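Local coordinates for protein uncharacterized HTH-type transcriptional regulator HI_0893 (Haemophilus influenzae, PDB 3QKX) that probably binds cis-regulatory DNA as a TetR-family transcriptional regulator, with a helix-turn-helix domain joined to an all-helical C-terminal domain, at residues Leu29-Leu34 / Asp53-Gln58; Phe14-Arg19 / Lys36-Ala41. All coordinates share one frame; numbering follows the deposited sequence.

In the fold
Both contacts build the small helical DNA-binding domain at the N-terminal end of the chain, and both use helix 31-38, the first helix of the predicted helix-turn-helix motif. Contact 1 sets the start of that helix against helix 52-72; contact 2 sets its end against helix 6-23. Their centres lie about 10 Å apart, and Thr17 of helix 6-23 joins them: Leu34 CD2 packs 3.7 Å from Thr17 CA, and Leu55 CD2 lies 3.6 Å from Thr17 OG1. Further along, Gln58 CB meets Phe14 CZ at 3.8 Å. A sulfate ion sits at the N-terminus of helix 31-38, in contact 1.

Contact 1 of 2, residues Leu29-Leu34 / Asp53-Gln58; sequences LSMLKL and DELLEQ. With SO4 (sulfate ion), chain E.
Met31, present as selenomethionine, does two things at once: the end of its side chain packs on Leu55 while its backbone N holds a sulfate ion. Its SE lies 3.6 Å from Leu55 CD1, the two side chains reaching toward each other tip to tip. The Met31 chain is bent at chi2 and chi3, and its end thus comes closer to helix 52-72 than the direction of its CB would suggest. Leu55 carries most of the contact on its side. Its CG stands anti to the backbone N (chi1 -165°), sending the branched end toward helix 31-38, where CD1 also meets Leu34 CD1 at 3.8 Å. One turn of helix 31-38 separates Met31 from Leu34, so a single leucine end is touched by both. These residues belong to the hydrophobic core of the TetR-type DNA-binding domain; Ile45, from the second helix of the helix-turn-helix motif, touches all three. Beside this cluster Leu29 and Leu56 cross at an angle, CD1 of the former 3.8 Å from CD2 of the latter, with Leu20 and Leu26 close by. Ser30 is the N-cap of helix 31-38, and just beyond it Met31 N gives a nearly straight hydrogen bond (173°) to sulfate O4 at 3.1 Å. The ion, probably from the crystallisation liquor, sits at the helix N-terminus, where the helix dipole would be expected to favour an anion.

Contact 2 of 2, residues Phe14-Arg19 / Lys36-Ala41; sequences FSATDR and KEANVA
Arg19 and Glu37 slant across one another, their guanidinium and carboxylate planes turned 58° apart, and are joined by a salt bridge with one hydrogen bond. Arg19 NH1 donates to Glu37 OE2 over 3.0 Å with an N-H...O angle of 157°. The acceptor lies near the guanidinium plane, at its edge, whereas the nitrogen approaches the carboxylate oxygen on its anti side. Two bends bring the charges together: Arg19 turns at chi3, and Glu37, with CG anti to its own N, turns at chi2 (56°). One face of the guanidinium lies over its own helix, with Ala16 CA 3.5 Å above the plane, toward the rim. Beside the ion pair the helices come close at two alanines: Ala16 points its CB at helix 31-38, and Ala38 meets it with a CB directed aside, their CA atoms 5.2 Å and CB atoms 3.7 Å apart. This joins the first helix of the TetR-type domain to the end of helix 31-38, which closes in a Schellman motif with Asn39 at positive phi, leading into the turn of the predicted helix-turn-helix. Ala16 CB also touches Glu37 CG at 3.7 Å. Gln12 NE2 of helix 6-23 is hydrogen-bonded to Ala38 O.

Contact 1 of 2, residues Leu29-Leu34 / Asp53-Gln58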
loop_
_atom_site.group_PDB
_atom_site.type_symbol
_atom_site.label_atom_id
_atom_site.label_comp_id
_atom_site.label_asym_id
_atom_site.label_seq_id
_atom_site.Cartn_x
_atom_site.Cartn_y
_atom_site.Cartn_z
ATOM N N LEU A 29 15.198 13.936 8.040
ATOM C CA LEU A 29 15.526 15.002 7.080
ATOM C C LEU A 29 15.751 16.345 7.759
ATOM O O LEU A 29 15.024 16.727 8.680
ATOM C CB LEU A 29 14.413 15.197 6.032
ATOM C CG LEU A 29 14.172 14.134 4.957
ATOM C CD1 LEU A 29 13.090 14.613 3.976
ATOM C CD2 LEU A 29 15.460 13.813 4.221
ATOM N N SER A 30 16.766 17.051 7.289
ATOM C CA SER A 30 16.978 18.432 7.639
ATOM C C SER A 30 17.639 19.075 6.442
ATOM O O SER A 30 18.138 18.382 5.562
ATOM C CB SER A 30 17.858 18.547 8.879
ATOM O OG SER A 30 19.229 18.571 8.533
HETATM N N MSE A 31 17.644 20.395 6.412
HETATM C CA MSE A 31 18.061 21.119 5.225
HETATM C C MSE A 31 19.566 20.916 4.952
HETATM O O MSE A 31 19.966 20.765 3.795
HETATM C CB MSE A 31 17.719 22.604 5.368
HETATM C CG MSE A 31 16.216 22.884 5.541
HETATM SE SE MSE A 31 15.262 22.762 3.888
HETATM C CE MSE A 31 15.505 24.586 3.237
ATOM N N LEU A 32 20.380 20.883 6.015
ATOM C CA LEU A 32 21.840 20.672 5.888
ATOM C C LEU A 32 22.148 19.328 5.243
ATOM O O LEU A 32 23.030 19.207 4.393
ATOM C CB LEU A 32 22.523 20.736 7.269
ATOM N N LYS A 33 21.405 18.318 5.656
ATOM C CA LYS A 33 21.600 16.977 5.139
ATOM C C LYS A 33 21.185 16.881 3.653
ATOM O O LYS A 33 21.863 16.209 2.860
ATOM C CB LYS A 33 20.843 15.967 6.001
ATOM C CG LYS A 33 21.349 15.892 7.461
ATOM C CD LYS A 33 20.906 14.565 8.154
ATOM N N LEU A 34 20.116 17.588 3.272
ATOM C CA LEU A 34 19.626 17.571 1.877
ATOM C C LEU A 34 20.515 18.355 0.896
ATOM O O LEU A 34 20.592 18.005 -0.286
ATOM C CB LEU A 34 18.181 18.095 1.801
ATOM C CG LEU A 34 17.111 17.214 2.450
ATOM C CD1 LEU A 34 15.764 17.904 2.514
ATOM C CD2 LEU A 34 16.979 15.920 1.701
ATOM N N ASP A 53 9.401 22.480 5.764
ATOM C CA ASP A 53 7.970 22.364 5.416
ATOM C C ASP A 53 7.730 22.740 3.961
ATOM O O ASP A 53 7.187 21.940 3.204
ATOM C CB ASP A 53 7.066 23.238 6.322
ATOM C CG ASP A 53 6.643 22.539 7.622
ATOM O OD1 ASP A 53 7.016 21.372 7.872
ATOM O OD2 ASP A 53 5.914 23.180 8.403
ATOM N N GLU A 54 8.146 23.943 3.574
ATOM C CA GLU A 54 7.897 24.432 2.206
ATOM C C GLU A 54 8.577 23.530 1.165
ATOM O O GLU A 54 8.021 23.305 0.086
ATOM C CB GLU A 54 8.346 25.902 2.033
ATOM C CG GLU A 54 7.572 26.677 0.950
ATOM N N LEU A 55 9.758 23.002 1.510
ATOM C CA LEU A 55 10.443 21.992 0.694
ATOM C C LEU A 55 9.566 20.775 0.461
ATOM O O LEU A 55 9.281 20.426 -0.676
ATOM C CB LEU A 55 11.766 21.554 1.349
ATOM C CG LEU A 55 12.761 20.780 0.469
ATOM C CD1 LEU A 55 14.214 21.016 0.939
ATOM C CD2 LEU A 55 12.455 19.307 0.442
ATOM N N LEU A 56 9.129 20.137 1.536
ATOM C CA LEU A 56 8.336 18.910 1.415
ATOM C C LEU A 56 6.956 19.124 0.745
ATOM O O LEU A 56 6.452 18.213 0.097
ATOM C CB LEU A 56 8.181 18.235 2.777
ATOM C CG LEU A 56 9.461 17.745 3.484
ATOM C CD1 LEU A 56 9.075 16.985 4.760
ATOM C CD2 LEU A 56 10.334 16.875 2.608
ATOM N N GLU A 57 6.380 20.327 0.873
ATOM C CA GLU A 57 5.167 20.698 0.118
ATOM C C GLU A 57 5.398 20.626 -1.385
ATOM O O GLU A 57 4.674 19.927 -2.093
ATOM C CB GLU A 57 4.669 22.115 0.477
ATOM C CG GLU A 57 4.030 22.255 1.867
ATOM C CD GLU A 57 2.934 23.328 1.930
ATOM O OE1 GLU A 57 1.861 23.134 1.311
ATOM O OE2 GLU A 57 3.135 24.349 2.626
ATOM N N GLN A 58 6.402 21.355 -1.866
ATOM C CA GLN A 58 6.720 21.388 -3.304
ATOM C C GLN A 58 7.144 20.006 -3.818
ATOM O O GLN A 58 6.804 19.634 -4.948
ATOM C CB GLN A 58 7.803 22.435 -3.612
ATOM C CG GLN A 58 7.312 23.888 -3.513
ATOM C CD GLN A 58 8.393 24.920 -3.884
ATOM O OE1 GLN A 58 9.170 24.723 -4.833
ATOM N NE2 GLN A 58 8.437 26.029 -3.137
HETATM S S SO4 E . 15.504 21.589 9.760
HETATM O O1 SO4 E . 14.480 22.394 9.074
HETATM O O2 SO4 E . 15.105 20.187 9.791
HETATM O O3 SO4 E . 15.685 22.046 11.141
HETATM O O4 SO4 E . 16.769 21.735 9.033
#

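Contact 2 of 2, residues Phe14-Arg19 / Lys36-Ala41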
loop_
_atom_site.group_PDB
_atom_site.type_symbol
_atom_site.label_atom_id
_atom_site.label_comp_id
_atom_site.label_asym_id
_atom_site.label_seq_id
_atom_site.Cartn_x
_atom_site.Cartn_y
_atom_site.Cartn_z
ATOM N N PHE A 14 15.168 17.776 -5.296
ATOM C CA PHE A 14 14.076 16.825 -5.090
ATOM C C PHE A 14 14.566 15.376 -5.223
ATOM O O PHE A 14 14.245 14.535 -4.397
ATOM C CB PHE A 14 12.908 17.076 -6.061
ATOM C CG PHE A 14 12.154 18.373 -5.824
ATOM C CD1 PHE A 14 11.840 18.819 -4.541
ATOM C CD2 PHE A 14 11.697 19.109 -6.908
ATOM C CE1 PHE A 14 11.142 19.996 -4.355
ATOM C CE2 PHE A 14 10.985 20.294 -6.727
ATOM C CZ PHE A 14 10.701 20.734 -5.455
ATOM N N SER A 15 15.356 15.119 -6.263
ATOM C CA SER A 15 16.045 13.846 -6.446
ATOM C C SER A 15 16.798 13.412 -5.188
ATOM O O SER A 15 16.755 12.259 -4.802
ATOM C CB SER A 15 17.024 13.961 -7.622
ATOM O OG SER A 15 17.943 12.875 -7.654
ATOM N N ALA A 16 17.510 14.354 -4.581
ATOM C CA ALA A 16 18.248 14.096 -3.354
ATOM C C ALA A 16 17.324 13.878 -2.171
ATOM O O ALA A 16 17.668 13.159 -1.271
ATOM C CB ALA A 16 19.237 15.277 -3.063
ATOM N N THR A 17 16.171 14.533 -2.159
ATOM C CA THR A 17 15.180 14.328 -1.106
ATOM C C THR A 17 14.713 12.871 -1.082
ATOM O O THR A 17 14.665 12.249 -0.025
ATOM C CB THR A 17 13.956 15.257 -1.266
ATOM O OG1 THR A 17 14.326 16.604 -0.980
ATOM C CG2 THR A 17 12.814 14.828 -0.315
ATOM N N ASP A 18 14.386 12.344 -2.257
ATOM C CA ASP A 18 14.072 10.933 -2.413
ATOM C C ASP A 18 15.116 10.026 -1.765
ATOM O O ASP A 18 14.778 9.189 -0.925
ATOM C CB ASP A 18 13.964 10.575 -3.893
ATOM C CG ASP A 18 12.557 10.637 -4.408
ATOM O OD1 ASP A 18 11.636 10.091 -3.757
ATOM O OD2 ASP A 18 12.382 11.169 -5.514
ATOM N N ARG A 19 16.381 10.229 -2.129
ATOM C CA ARG A 19 17.474 9.369 -1.650
ATOM C C ARG A 19 17.616 9.380 -0.138
ATOM O O ARG A 19 17.669 8.332 0.479
ATOM C CB ARG A 19 18.807 9.777 -2.285
ATOM C CG ARG A 19 18.895 9.478 -3.772
ATOM C CD ARG A 19 20.305 9.736 -4.314
ATOM N NE ARG A 19 20.222 10.613 -5.478
ATOM C CZ ARG A 19 20.576 11.907 -5.540
ATOM N NH1 ARG A 19 21.178 12.544 -4.522
ATOM N NH2 ARG A 19 20.371 12.563 -6.678
ATOM N N LYS A 36 23.894 18.706 1.253
ATOM C CA LYS A 36 25.090 17.871 1.061
ATOM C C LYS A 36 24.791 16.780 0.044
ATOM O O LYS A 36 25.563 16.560 -0.889
ATOM C CB LYS A 36 25.571 17.247 2.389
ATOM N N GLU A 37 23.633 16.142 0.207
ATOM C CA GLU A 37 23.177 15.096 -0.706
ATOM C C GLU A 37 22.963 15.623 -2.119
ATOM O O GLU A 37 23.266 14.928 -3.079
ATOM C CB GLU A 37 21.880 14.442 -0.174
ATOM C CG GLU A 37 21.397 13.196 -0.937
ATOM C CD GLU A 37 22.450 12.078 -1.038
ATOM O OE1 GLU A 37 23.225 11.889 -0.077
ATOM O OE2 GLU A 37 22.502 11.402 -2.089
ATOM N N ALA A 38 22.471 16.857 -2.239
ATOM C CA ALA A 38 22.204 17.447 -3.560
ATOM C C ALA A 38 23.428 18.094 -4.214
ATOM O O ALA A 38 23.363 18.433 -5.389
ATOM C CB ALA A 38 21.051 18.460 -3.469
ATOM N N ASN A 39 24.529 18.264 -3.464
ATOM C CA ASN A 39 25.717 18.977 -3.947
ATOM C C ASN A 39 25.390 20.464 -4.238
ATOM O O ASN A 39 25.794 21.022 -5.256
ATOM C CB ASN A 39 26.320 18.251 -5.174
ATOM C CG ASN A 39 27.850 18.389 -5.274
ATOM O OD1 ASN A 39 28.465 19.313 -4.715
ATOM N ND2 ASN A 39 28.468 17.454 -5.992
ATOM N N VAL A 40 24.640 21.077 -3.322
ATOM C CA VAL A 40 24.351 22.491 -3.356
ATOM C C VAL A 40 24.769 23.130 -2.036
ATOM O O VAL A 40 24.739 22.484 -0.999
ATOM C CB VAL A 40 22.851 22.779 -3.616
ATOM C CG1 VAL A 40 22.437 22.219 -4.936
ATOM C CG2 VAL A 40 22.015 22.234 -2.526
ATOM N N ALA A 41 25.165 24.396 -2.093
ATOM C CA ALA A 41 25.543 25.144 -0.908
ATOM C C ALA A 41 24.365 25.323 0.020
ATOM O O ALA A 41 23.250 25.530 -0.445
ATOM C CB ALA A 41 26.084 26.529 -1.317
#